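Side-chain contact in SusD homolog (Bacteroides thetaiotaomicron, PDB 3EHM), which probably binds mucin O-glycans at the cell surface as a SusD-like outer-membrane lipoprotein of a gut symbiont: residues A[173-178]-A[202-207]. Numbering follows the deposited sequence.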
loop_
_atom_site.group_PDB
_atom_site.type_symbol
_atom_site.label_atom_id
_atom_site.label_comp_id
_atom_site.label_asym_id
_atom_site.label_seq_id
_atom_site.Cartn_x
_atom_site.Cartn_y
_atom_site.Cartn_z
ATOM N N LYS A 173 11.124 2.556 20.685
ATOM C CA LYS A 173 11.372 3.705 21.544
ATOM C C LYS A 173 10.081 4.492 21.747
ATOM O O LYS A 173 9.764 4.905 22.862
ATOM C CB LYS A 173 12.435 4.619 20.940
ATOM C CG LYS A 173 12.730 5.839 21.801
ATOM C CD LYS A 173 13.765 6.751 21.166
ATOM C CE LYS A 173 13.991 7.989 22.028
ATOM N NZ LYS A 173 14.985 8.921 21.416
ATOM N N SER A 174 9.338 4.703 20.665
ATOM C CA SER A 174 8.073 5.426 20.743
ATOM C C SER A 174 7.101 4.698 21.672
ATOM O O SER A 174 6.466 5.312 22.529
ATOM C CB SER A 174 7.441 5.558 19.352
ATOM O OG SER A 174 8.185 6.436 18.522
ATOM N N VAL A 175 6.990 3.387 21.494
ATOM C CA VAL A 175 6.098 2.567 22.305
ATOM C C VAL A 175 6.477 2.621 23.788
ATOM O O VAL A 175 5.621 2.804 24.653
ATOM C CB VAL A 175 6.122 1.102 21.819
ATOM C CG1 VAL A 175 5.353 0.209 22.786
ATOM C CG2 VAL A 175 5.511 1.020 20.419
ATOM N N GLU A 176 7.762 2.467 24.076
ATOM C CA GLU A 176 8.226 2.510 25.454
ATOM C C GLU A 176 7.796 3.794 26.159
ATOM O O GLU A 176 7.355 3.771 27.307
ATOM C CB GLU A 176 9.753 2.396 25.509
ATOM C CG GLU A 176 10.350 3.144 26.695
ATOM C CD GLU A 176 11.583 2.479 27.265
ATOM O OE1 GLU A 176 11.811 1.284 26.968
ATOM O OE2 GLU A 176 12.319 3.148 28.028
ATOM N N LEU A 177 7.926 4.918 25.468
ATOM C CA LEU A 177 7.562 6.194 26.061
ATOM C C LEU A 177 6.059 6.390 26.157
ATOM O O LEU A 177 5.546 6.762 27.209
ATOM C CB LEU A 177 8.187 7.343 25.267
ATOM C CG LEU A 177 7.961 8.743 25.849
ATOM C CD1 LEU A 177 9.187 9.606 25.598
ATOM C CD2 LEU A 177 6.724 9.368 25.241
ATOM N N LEU A 178 5.352 6.129 25.061
ATOM C CA LEU A 178 3.906 6.308 25.027
ATOM C C LEU A 178 3.164 5.370 25.971
ATOM O O LEU A 178 2.046 5.666 26.401
ATOM C CB LEU A 178 3.398 6.142 23.590
ATOM C CG LEU A 178 3.951 7.201 22.624
ATOM C CD1 LEU A 178 3.483 6.925 21.212
ATOM C CD2 LEU A 178 3.495 8.583 23.075
ATOM N N LYS A 202 -0.871 0.922 19.711
ATOM C CA LYS A 202 -1.283 -0.243 18.941
ATOM C C LYS A 202 -0.873 -0.076 17.485
ATOM O O LYS A 202 -0.433 -1.028 16.848
ATOM C CB LYS A 202 -2.794 -0.441 19.041
ATOM C CG LYS A 202 -3.261 -0.826 20.440
ATOM C CD LYS A 202 -4.751 -1.095 20.463
ATOM C CE LYS A 202 -5.185 -1.606 21.825
ATOM N NZ LYS A 202 -6.610 -2.023 21.805
ATOM N N LEU A 203 -1.015 1.136 16.958
ATOM C CA LEU A 203 -0.633 1.386 15.575
ATOM C C LEU A 203 0.867 1.181 15.423
ATOM O O LEU A 203 1.321 0.580 14.451
ATOM C CB LEU A 203 -1.017 2.807 15.152
ATOM C CG LEU A 203 -0.456 3.275 13.803
ATOM C CD1 LEU A 203 -0.876 2.312 12.692
ATOM C CD2 LEU A 203 -0.951 4.681 13.510
ATOM N N ALA A 204 1.635 1.666 16.396
ATOM C CA ALA A 204 3.090 1.522 16.365
ATOM C C ALA A 204 3.518 0.055 16.379
ATOM O O ALA A 204 4.419 -0.343 15.639
ATOM C CB ALA A 204 3.722 2.260 17.555
ATOM N N ASN A 205 2.885 -0.744 17.235
ATOM C CA ASN A 205 3.214 -2.163 17.327
ATOM C C ASN A 205 2.744 -2.923 16.090
ATOM O O ASN A 205 3.338 -3.928 15.709
ATOM C CB ASN A 205 2.580 -2.799 18.568
ATOM C CG ASN A 205 3.267 -2.394 19.852
ATOM O OD1 ASN A 205 4.492 -2.258 19.904
ATOM N ND2 ASN A 205 2.481 -2.223 20.909
ATOM N N SER A 206 1.665 -2.449 15.477
ATOM C CA SER A 206 1.136 -3.097 14.281
ATOM C C SER A 206 2.109 -2.861 13.133
ATOM O O SER A 206 2.346 -3.745 12.304
ATOM C CB SER A 206 -0.242 -2.528 13.938
ATOM O OG SER A 206 -1.150 -2.733 15.010
ATOM N N LEU A 207 2.679 -1.661 13.095
ATOM C CA LEU A 207 3.642 -1.313 12.059
ATOM C C LEU A 207 4.895 -2.154 12.295
ATOM O O LEU A 207 5.531 -2.620 11.348
ATOM C CB LEU A 207 3.986 0.179 12.124
ATOM C CG LEU A 207 4.641 0.742 10.859
ATOM C CD1 LEU A 207 3.617 0.745 9.728
ATOM C CD2 LEU A 207 5.149 2.160 11.109
#
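With chi1 of V175 at 172°, CG1 lies trans to the main-chain nitrogen and CG2 is the branch directed toward helix 197-215. On the facing side, a chi1 of -73° in N205 places CG opposite the carbonyl carbon and brings the amide back toward V175, although CB does not point there. CG2 of V175 thus meets two neighbours in sequence: A204 CB at 3.6 Å, methyl against methyl, and N205 OD1 at 3.5 Å. This methyl sits over one face of the N205 amide at its oxygen end; V175 CG1 is also beside N205 OD1, at 3.9 Å, and the two side chains cross at about a right angle. These are van der Waals contacts, and no hydrogen bond joins the segments. With alanine opposite valine, the backbones come to 6.7 Å between the CA atoms of V175 and A204. The contact joins helices 160-178 and 197-215 in the helical part of the SusD-like fold, which is built on tetratricopeptide repeats. Helix 116-140 packs against both, receiving L178 on I127 and L203 on I131, and S174 OG hydrogen-bonds to E123 of that same helix. The amide nitrogen of N205 turns to the loop after helix 220-231, where the carbonyls of N235 and G237 accept from ND2; these two bonds hold the amide's rotation and identify its nitrogen, leaving OD1 as the amide atom nearest the valine methyls. One residue on, S206 OG donates to K202 O at 2.6 Å from above the carbonyl plane, on the face opposite S206 N, and the same hydroxyl also bonds I239 N.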